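Local coordinates for 5'-tyrosyl-DNA phosphodiesterase (Caenorhabditis elegans, PDB 4FVA), which belongs to the endonuclease/exonuclease/phosphatase family of the DNase I-like clan, a two-sheet alpha/beta fold that here holds a magnesium ion, at residues A[22-27]-A[77-82]; A[119-124]-A[149-154]; A[142-147]-A[160-165]. All coordinates share one frame; numbering follows the deposited sequence.

Contact 1: A[22-27]-A[77-82]; sequences DGLDGR and CQYYTA. With MG (magnesium ion), chain F.
L24 lays one methyl over the ring of Y79 and sets the other above the same face nearer the CB end (CB, CG and CD1), where it also meets the amide of Q78. CD1 of L24 stands 4.0 Å from the centroid of the Y79 ring and only 6° off its normal, a CH-pi contact made squarely over the face. CD2 of L24 lies beside it, 3.8 Å from Y79 CD1. The Y79 ring can meet the leucine because its CG sits between backbone N and carbonyl carbon (chi1 60°). Q78 stretches out across the leucine at about a right angle and brings NE2 to 3.7 Å from L24 CD2, a van der Waals contact. At its far end the tyrosine is polar: Y79 OH hydrogen-bonds to R106.

L24 rides on a type I turn from D22 to D25, closed by D25 N to D22 O at 3.2 Å. D22 at its start binds the magnesium ion through OD1 at 2.4 Å, with E52 and two waters among the other ligands. Further on, R27 grips the D25 carboxylate side-on, NE to OD1 at 2.8 Å. The contact thus lies beside the metal site, joining the loop between strand 13-20 and helix 29-43 to the residues leading into strand 80-86, with E52 of strand 47-53 touching both L24 and Y79.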
loop_
_atom_site.group_PDB
_atom_site.type_symbol
_atom_site.label_atom_id
_atom_site.label_comp_id
_atom_site.label_asym_id
_atom_site.label_seq_id
_atom_site.Cartn_x
_atom_site.Cartn_y
_atom_site.Cartn_z
ATOM N N ASP A 22 3.250 -3.368 -10.354
ATOM C CA ASP A 22 3.050 -4.105 -11.600
ATOM C C ASP A 22 4.335 -4.805 -12.025
ATOM O O ASP A 22 4.708 -4.772 -13.202
ATOM C CB ASP A 22 2.592 -3.128 -12.687
ATOM C CG ASP A 22 1.930 -3.811 -13.877
ATOM O OD1 ASP A 22 1.599 -5.007 -13.777
ATOM O OD2 ASP A 22 1.733 -3.129 -14.914
ATOM N N GLY A 23 5.000 -5.452 -11.073
ATOM C CA GLY A 23 6.197 -6.222 -11.387
ATOM C C GLY A 23 5.940 -7.430 -12.282
ATOM O O GLY A 23 6.867 -7.961 -12.911
ATOM N N LEU A 24 4.689 -7.879 -12.349
ATOM C CA LEU A 24 4.368 -9.040 -13.188
ATOM C C LEU A 24 4.360 -8.692 -14.665
ATOM O O LEU A 24 4.330 -9.583 -15.524
ATOM C CB LEU A 24 3.014 -9.637 -12.802
ATOM C CG LEU A 24 2.946 -10.324 -11.447
ATOM C CD1 LEU A 24 1.518 -10.815 -11.196
ATOM C CD2 LEU A 24 3.964 -11.489 -11.410
ATOM N N ASP A 25 4.362 -7.396 -14.966
ATOM C CA ASP A 25 4.419 -6.960 -16.356
ATOM C C ASP A 25 5.881 -6.766 -16.763
ATOM O O ASP A 25 6.574 -5.881 -16.255
ATOM C CB ASP A 25 3.603 -5.687 -16.542
ATOM C CG ASP A 25 3.684 -5.130 -17.952
ATOM O OD1 ASP A 25 4.264 -5.800 -18.840
ATOM O OD2 ASP A 25 3.161 -4.011 -18.170
ATOM N N GLY A 26 6.348 -7.612 -17.669
ATOM C CA GLY A 26 7.752 -7.636 -18.037
ATOM C C GLY A 26 8.205 -6.525 -18.966
ATOM O O GLY A 26 9.404 -6.292 -19.083
ATOM N N ARG A 27 7.264 -5.857 -19.631
ATOM C CA ARG A 27 7.580 -4.787 -20.573
ATOM C C ARG A 27 8.209 -3.553 -19.914
ATOM O O ARG A 27 7.604 -2.936 -19.038
ATOM C CB ARG A 27 6.313 -4.375 -21.323
ATOM C CG ARG A 27 5.671 -5.537 -22.093
ATOM C CD ARG A 27 4.228 -5.255 -22.530
ATOM N NE ARG A 27 3.335 -5.050 -21.389
ATOM C CZ ARG A 27 2.050 -4.724 -21.489
ATOM N NH1 ARG A 27 1.490 -4.567 -22.682
ATOM N NH2 ARG A 27 1.321 -4.559 -20.394
ATOM N N CYS A 77 9.670 -15.655 -4.096
ATOM C CA CYS A 77 8.386 -16.117 -4.628
ATOM C C CYS A 77 8.125 -15.412 -5.962
ATOM O O CYS A 77 8.829 -14.452 -6.299
ATOM C CB CYS A 77 7.277 -15.822 -3.612
ATOM S SG CYS A 77 5.566 -16.254 -4.077
ATOM N N GLN A 78 7.136 -15.864 -6.728
ATOM C CA GLN A 78 6.855 -15.227 -8.037
ATOM C C GLN A 78 6.674 -13.702 -7.910
ATOM O O GLN A 78 7.195 -12.925 -8.721
ATOM C CB GLN A 78 5.622 -15.851 -8.686
ATOM C CG GLN A 78 5.341 -15.351 -10.110
ATOM C CD GLN A 78 3.950 -15.720 -10.589
ATOM O OE1 GLN A 78 3.234 -16.465 -9.919
ATOM N NE2 GLN A 78 3.543 -15.173 -11.736
ATOM N N TYR A 79 5.885 -13.282 -6.923
ATOM C CA TYR A 79 5.758 -11.861 -6.583
ATOM C C TYR A 79 5.378 -11.717 -5.111
ATOM O O TYR A 79 4.932 -12.678 -4.483
ATOM C CB TYR A 79 4.767 -11.151 -7.518
ATOM C CG TYR A 79 3.371 -11.720 -7.491
ATOM C CD1 TYR A 79 3.094 -12.955 -8.061
ATOM C CD2 TYR A 79 2.325 -11.005 -6.921
ATOM C CE1 TYR A 79 1.803 -13.475 -8.049
ATOM C CE2 TYR A 79 1.040 -11.514 -6.895
ATOM C CZ TYR A 79 0.783 -12.750 -7.466
ATOM O OH TYR A 79 -0.507 -13.250 -7.454
ATOM N N TYR A 80 5.594 -10.537 -4.539
ATOM C CA TYR A 80 5.465 -10.392 -3.092
ATOM C C TYR A 80 5.307 -8.911 -2.739
ATOM O O TYR A 80 5.192 -8.062 -3.637
ATOM C CB TYR A 80 6.684 -11.019 -2.389
ATOM C CG TYR A 80 8.018 -10.664 -3.042
ATOM C CD1 TYR A 80 8.727 -9.527 -2.658
ATOM C CD2 TYR A 80 8.556 -11.461 -4.049
ATOM C CE1 TYR A 80 9.939 -9.186 -3.272
ATOM C CE2 TYR A 80 9.767 -11.139 -4.655
ATOM C CZ TYR A 80 10.449 -10.003 -4.269
ATOM O OH TYR A 80 11.652 -9.682 -4.880
ATOM N N THR A 81 5.231 -8.599 -1.451
ATOM C CA THR A 81 5.062 -7.209 -1.054
ATOM C C THR A 81 6.293 -6.701 -0.308
ATOM O O THR A 81 7.183 -7.478 0.040
ATOM C CB THR A 81 3.805 -7.010 -0.192
ATOM O OG1 THR A 81 3.934 -7.757 1.020
ATOM C CG2 THR A 81 2.569 -7.491 -0.951
ATOM N N ALA A 82 6.346 -5.399 -0.064
ATOM C CA ALA A 82 7.447 -4.841 0.708
ATOM C C ALA A 82 6.936 -3.702 1.579
ATOM O O ALA A 82 5.984 -3.001 1.212
ATOM C CB ALA A 82 8.569 -4.359 -0.214
HETATM MG MG MG F . 0.093 -6.460 -12.673
HETATM O O HOH W 1 0.190 -8.030 -14.684
HETATM O O HOH W 2 -0.335 -4.326 -11.441
#

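Contact 2: A[119-124]-A[149-154]; sequences KVFLLN and REIIAQ
In the beta-alpha-beta unit of strand 118-126, helix 134-154 and strand 159-163, the last turn of the helix drops I151 onto F121 and L123 of the first strand. The branched isoleucine does all the touching from the helix side. Its CG2 methyl sits over the middle of the F121 ring, 3.4 Å from the centroid and 14° off the normal, a close CH-pi contact. The methyl is displaced slightly toward the root of the ring, 3.4 Å from F121 CG against 4.0 Å from F121 CZ.

The other branch of I151 serves the second residue. With CG1 anti to the carbonyl carbon (chi1 -75°) and the chain extended beyond it, CD1 passes the ring at 3.8 Å from F121 CD2 and meets L123 tip to tip, 3.9 Å from L123 CD2. One side chain therefore spans two residues on the same face of the strand, and L122 between them points away from the helix.

That alternation fits a sheet covered differently on its two sides. F121 and L123 face helix 134-154, while L122 packs on I83 and V85 of strand 80-86, in the other sheet of the sandwich. Next to strand 118-126 runs the parallel strand 159-163, and V160 of that strand touches both I151 and L123. L123 also rests on I110 of strand 107-115, and F121 meets E112 there. All three touching residues are buried, and the interface is wholly apolar. Just past the helix, N155 also touches F121, and its ND2 donates to the carbonyl O of I151.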
loop_
_atom_site.group_PDB
_atom_site.type_symbol
_atom_site.label_atom_id
_atom_site.label_comp_id
_atom_site.label_asym_id
_atom_site.label_seq_id
_atom_site.Cartn_x
_atom_site.Cartn_y
_atom_site.Cartn_z
ATOM N N LYS A 119 4.194 4.037 19.181
ATOM C CA LYS A 119 4.047 2.666 18.716
ATOM C C LYS A 119 3.346 2.695 17.368
ATOM O O LYS A 119 2.357 3.412 17.200
ATOM C CB LYS A 119 3.236 1.850 19.719
ATOM C CG LYS A 119 3.237 0.365 19.458
ATOM C CD LYS A 119 4.560 -0.268 19.906
ATOM C CE LYS A 119 4.537 -1.786 19.784
ATOM N NZ LYS A 119 5.785 -2.397 20.315
ATOM N N VAL A 120 3.867 1.938 16.400
ATOM C CA VAL A 120 3.293 1.926 15.056
ATOM C C VAL A 120 3.163 0.508 14.536
ATOM O O VAL A 120 4.125 -0.254 14.596
ATOM C CB VAL A 120 4.159 2.721 14.057
ATOM C CG1 VAL A 120 3.498 2.726 12.693
ATOM C CG2 VAL A 120 4.381 4.138 14.550
ATOM N N PHE A 121 1.974 0.152 14.054
ATOM C CA PHE A 121 1.755 -1.119 13.357
ATOM C C PHE A 121 1.483 -0.844 11.885
ATOM O O PHE A 121 0.645 -0.002 11.546
ATOM C CB PHE A 121 0.590 -1.909 13.976
ATOM C CG PHE A 121 0.892 -2.472 15.344
ATOM C CD1 PHE A 121 0.798 -1.672 16.478
ATOM C CD2 PHE A 121 1.238 -3.820 15.491
ATOM C CE1 PHE A 121 1.076 -2.200 17.753
ATOM C CE2 PHE A 121 1.505 -4.361 16.744
ATOM C CZ PHE A 121 1.427 -3.545 17.882
ATOM N N LEU A 122 2.201 -1.551 11.017
ATOM C CA LEU A 122 2.058 -1.397 9.577
ATOM C C LEU A 122 1.580 -2.724 9.027
ATOM O O LEU A 122 2.256 -3.740 9.203
ATOM C CB LEU A 122 3.402 -1.025 8.936
ATOM C CG LEU A 122 4.076 0.237 9.494
ATOM C CD1 LEU A 122 5.406 0.547 8.795
ATOM C CD2 LEU A 122 3.105 1.402 9.380
ATOM N N LEU A 123 0.425 -2.716 8.366
ATOM C CA LEU A 123 -0.140 -3.922 7.770
ATOM C C LEU A 123 -0.372 -3.717 6.272
ATOM O O LEU A 123 -1.208 -2.908 5.868
ATOM C CB LEU A 123 -1.449 -4.298 8.464
ATOM C CG LEU A 123 -1.375 -4.612 9.967
ATOM C CD1 LEU A 123 -1.396 -3.343 10.818
ATOM C CD2 LEU A 123 -2.504 -5.555 10.361
ATOM N N ASN A 124 0.387 -4.455 5.467
ATOM C CA ASN A 124 0.395 -4.319 4.018
ATOM C C ASN A 124 -0.072 -5.618 3.377
ATOM O O ASN A 124 0.425 -6.709 3.722
ATOM C CB ASN A 124 1.823 -3.969 3.556
ATOM C CG ASN A 124 1.934 -3.754 2.053
ATOM O OD1 ASN A 124 0.949 -3.457 1.380
ATOM N ND2 ASN A 124 3.155 -3.908 1.517
ATOM N N ARG A 149 -8.547 -4.774 14.539
ATOM C CA ARG A 149 -9.352 -4.576 15.743
ATOM C C ARG A 149 -8.572 -5.074 16.964
ATOM O O ARG A 149 -8.484 -4.386 17.976
ATOM C CB ARG A 149 -10.692 -5.320 15.615
ATOM C CG ARG A 149 -11.806 -4.846 16.545
ATOM C CD ARG A 149 -13.134 -5.538 16.205
ATOM N NE ARG A 149 -13.488 -5.397 14.793
ATOM C CZ ARG A 149 -13.435 -6.400 13.913
ATOM N NH1 ARG A 149 -13.756 -6.203 12.637
ATOM N NH2 ARG A 149 -13.064 -7.612 14.314
ATOM N N GLU A 150 -8.013 -6.282 16.868
ATOM C CA GLU A 150 -7.194 -6.846 17.949
ATOM C C GLU A 150 -5.955 -5.996 18.283
ATOM O O GLU A 150 -5.684 -5.717 19.450
ATOM C CB GLU A 150 -6.768 -8.271 17.597
ATOM C CG GLU A 150 -5.940 -8.949 18.665
ATOM C CD GLU A 150 -5.618 -10.388 18.318
ATOM O OE1 GLU A 150 -5.292 -10.661 17.141
ATOM O OE2 GLU A 150 -5.700 -11.248 19.222
ATOM N N ILE A 151 -5.202 -5.582 17.264
ATOM C CA ILE A 151 -3.999 -4.779 17.497
ATOM C C ILE A 151 -4.361 -3.509 18.252
ATOM O O ILE A 151 -3.670 -3.113 19.191
ATOM C CB ILE A 151 -3.279 -4.448 16.164
ATOM C CG1 ILE A 151 -2.545 -5.695 15.657
ATOM C CG2 ILE A 151 -2.260 -3.290 16.328
ATOM C CD1 ILE A 151 -1.948 -5.545 14.262
ATOM N N ILE A 152 -5.438 -2.863 17.820
ATOM C CA ILE A 152 -5.922 -1.638 18.450
ATOM C C ILE A 152 -6.282 -1.870 19.926
ATOM O O ILE A 152 -5.908 -1.094 20.797
ATOM C CB ILE A 152 -7.147 -1.106 17.692
ATOM C CG1 ILE A 152 -6.739 -0.596 16.305
ATOM C CG2 ILE A 152 -7.869 -0.056 18.512
ATOM C CD1 ILE A 152 -7.930 -0.329 15.375
ATOM N N ALA A 153 -7.011 -2.948 20.188
ATOM C CA ALA A 153 -7.374 -3.351 21.551
ATOM C C ALA A 153 -6.142 -3.640 22.413
ATOM O O ALA A 153 -6.120 -3.319 23.602
ATOM C CB ALA A 153 -8.305 -4.562 21.519
ATOM N N GLN A 154 -5.117 -4.245 21.815
ATOM C CA GLN A 154 -3.908 -4.602 22.562
ATOM C C GLN A 154 -2.937 -3.444 22.726
ATOM O O GLN A 154 -2.005 -3.524 23.518
ATOM C CB GLN A 154 -3.169 -5.763 21.871
ATOM C CG GLN A 154 -3.888 -7.114 21.868
ATOM C CD GLN A 154 -3.151 -8.157 21.019
ATOM O OE1 GLN A 154 -2.393 -7.809 20.109
ATOM N NE2 GLN A 154 -3.388 -9.432 21.302
#

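Contact 3: A[142-147]-A[160-165]; sequences GFCMDK and VFFGGD
Midway along the helix of the beta-alpha-beta unit 118-126, 134-154, 159-163, C144 and M145 close on F162 of the second strand, the one the chain enters after the helix. F162 makes the whole of the strand's side of the contact: CG anti to the backbone N (chi1 163°) sends the ring toward the helix, where two sulfur-bearing side chains receive it at different places. C144 has the outer end. Its CB packs 3.4 Å from F162 CZ, and SG lies 3.7 Å from F162 CE1 and 4.7 Å from the ring centroid, an oblique cysteine sulfur-aromatic contact. M145 comes to the CD2-CE2 side of the ring, on the same side of its plane as C144, crossing the phenylalanine at roughly a right angle.

L108 of strand 107-115 also touches C144 and F162, and Y219 of strand 212-221 touches M145 and F162. L123 of the neighbouring parallel strand packs against F162 as well. Beyond F162 the chain turns a corner at G164, whose backbone angles call for glycine, and reaches D165, whose OD2 is hydrogen-bonded to N20 ND2.

The first bond of the M145 side chain does not aim at the strand; the bend at chi2 (-53°) helps bring its end round to the ring. That bend leaves SD at 5.4 Å from the F162 centroid in an oblique Met-aromatic contact and carries the terminal methyl closer, M145 CE to F162 CD2 at 4.0 Å.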
loop_
_atom_site.group_PDB
_atom_site.type_symbol
_atom_site.label_atom_id
_atom_site.label_comp_id
_atom_site.label_asym_id
_atom_site.label_seq_id
_atom_site.Cartn_x
_atom_site.Cartn_y
_atom_site.Cartn_z
ATOM N N GLY A 142 -12.084 -9.149 5.826
ATOM C CA GLY A 142 -12.659 -9.344 7.150
ATOM C C GLY A 142 -11.591 -9.786 8.132
ATOM O O GLY A 142 -11.468 -9.242 9.235
ATOM N N PHE A 143 -10.777 -10.740 7.704
ATOM C CA PHE A 143 -9.683 -11.233 8.514
ATOM C C PHE A 143 -8.731 -10.099 8.853
ATOM O O PHE A 143 -8.307 -9.952 10.006
ATOM C CB PHE A 143 -8.954 -12.356 7.768
ATOM C CG PHE A 143 -7.718 -12.856 8.459
ATOM C CD1 PHE A 143 -7.788 -13.889 9.389
ATOM C CD2 PHE A 143 -6.475 -12.294 8.176
ATOM C CE1 PHE A 143 -6.633 -14.350 10.038
ATOM C CE2 PHE A 143 -5.318 -12.749 8.809
ATOM C CZ PHE A 143 -5.396 -13.778 9.739
ATOM N N CYS A 144 -8.397 -9.281 7.864
ATOM C CA CYS A 144 -7.485 -8.172 8.127
ATOM C C CYS A 144 -8.080 -7.209 9.149
ATOM O O CYS A 144 -7.391 -6.755 10.059
ATOM C CB CYS A 144 -7.126 -7.432 6.835
ATOM S SG CYS A 144 -6.082 -8.401 5.722
ATOM N N MET A 145 -9.364 -6.906 9.007
ATOM C CA MET A 145 -10.007 -5.976 9.938
ATOM C C MET A 145 -10.059 -6.541 11.366
ATOM O O MET A 145 -9.876 -5.813 12.345
ATOM C CB MET A 145 -11.395 -5.560 9.427
ATOM C CG MET A 145 -11.366 -4.467 8.329
ATOM S SD MET A 145 -10.418 -2.999 8.831
ATOM C CE MET A 145 -10.483 -1.982 7.355
ATOM N N ASP A 146 -10.271 -7.844 11.487
ATOM C CA ASP A 146 -10.247 -8.474 12.795
ATOM C C ASP A 146 -8.879 -8.325 13.434
ATOM O O ASP A 146 -8.759 -8.077 14.637
ATOM C CB ASP A 146 -10.633 -9.950 12.695
ATOM C CG ASP A 146 -12.113 -10.151 12.386
ATOM O OD1 ASP A 146 -12.908 -9.221 12.615
ATOM O OD2 ASP A 146 -12.482 -11.254 11.932
ATOM N N LYS A 147 -7.842 -8.482 12.620
ATOM C CA LYS A 147 -6.481 -8.346 13.093
ATOM C C LYS A 147 -6.207 -6.919 13.554
ATOM O O LYS A 147 -5.594 -6.702 14.605
ATOM C CB LYS A 147 -5.505 -8.771 11.995
ATOM C CG LYS A 147 -4.035 -8.738 12.399
ATOM C CD LYS A 147 -3.772 -9.617 13.612
ATOM C CE LYS A 147 -2.280 -9.794 13.863
ATOM N NZ LYS A 147 -1.555 -8.495 14.021
ATOM N N VAL A 160 -2.014 2.730 13.889
ATOM C CA VAL A 160 -2.137 1.527 13.078
ATOM C C VAL A 160 -2.483 1.923 11.634
ATOM O O VAL A 160 -3.479 2.627 11.391
ATOM C CB VAL A 160 -3.218 0.570 13.644
ATOM C CG1 VAL A 160 -3.317 -0.679 12.798
ATOM C CG2 VAL A 160 -2.910 0.198 15.096
ATOM N N PHE A 161 -1.665 1.477 10.681
ATOM C CA PHE A 161 -1.950 1.697 9.257
ATOM C C PHE A 161 -2.184 0.366 8.552
ATOM O O PHE A 161 -1.308 -0.513 8.536
ATOM C CB PHE A 161 -0.803 2.458 8.563
ATOM C CG PHE A 161 -0.590 3.848 9.110
ATOM C CD1 PHE A 161 -1.537 4.835 8.904
ATOM C CD2 PHE A 161 0.552 4.153 9.853
ATOM C CE1 PHE A 161 -1.359 6.115 9.419
ATOM C CE2 PHE A 161 0.746 5.437 10.374
ATOM C CZ PHE A 161 -0.218 6.421 10.152
ATOM N N PHE A 162 -3.358 0.223 7.957
ATOM C CA PHE A 162 -3.655 -0.973 7.172
ATOM C C PHE A 162 -4.084 -0.637 5.751
ATOM O O PHE A 162 -4.953 0.216 5.553
ATOM C CB PHE A 162 -4.749 -1.803 7.825
ATOM C CG PHE A 162 -5.355 -2.798 6.891
ATOM C CD1 PHE A 162 -4.641 -3.925 6.495
ATOM C CD2 PHE A 162 -6.610 -2.580 6.361
ATOM C CE1 PHE A 162 -5.196 -4.839 5.599
ATOM C CE2 PHE A 162 -7.176 -3.488 5.471
ATOM C CZ PHE A 162 -6.461 -4.618 5.087
ATOM N N GLY A 163 -3.484 -1.308 4.764
ATOM C CA GLY A 163 -3.895 -1.118 3.385
ATOM C C GLY A 163 -3.028 -1.841 2.365
ATOM O O GLY A 163 -2.385 -2.859 2.665
ATOM N N GLY A 164 -3.015 -1.297 1.154
ATOM C CA GLY A 164 -2.312 -1.881 0.037
ATOM C C GLY A 164 -3.244 -1.931 -1.148
ATOM O O GLY A 164 -4.165 -1.108 -1.283
ATOM N N ASP A 165 -3.025 -2.916 -2.006
ATOM C CA ASP A 165 -3.926 -3.157 -3.116
ATOM C C ASP A 165 -4.985 -4.118 -2.630
ATOM O O ASP A 165 -4.731 -5.315 -2.532
ATOM C CB ASP A 165 -3.182 -3.753 -4.308
ATOM C CG ASP A 165 -4.094 -3.980 -5.509
ATOM O OD1 ASP A 165 -5.325 -3.791 -5.374
ATOM O OD2 ASP A 165 -3.581 -4.364 -6.583
#

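From the N terminus, contact 1 comes first: it closes a loop of 49 residues, bringing the turn after strand 13-20 back to the residues just before strand 80-86 beside the magnesium ion. Only after it is complete do contacts 2 and 3 begin. These two cross, their segments following one another as 119-124, 142-147, 149-154 and 160-165, so that successive turns of helix 134-154 are pinned to two adjacent parallel strands. Those strands are joined directly by L123 N to F161 O at 2.8 Å. Contact 1 sits at the end of the other sheet, its centre about 27 Å from that of contact 2, yet the sheets meet where A82 O lies 3.0 Å from N124 ND2.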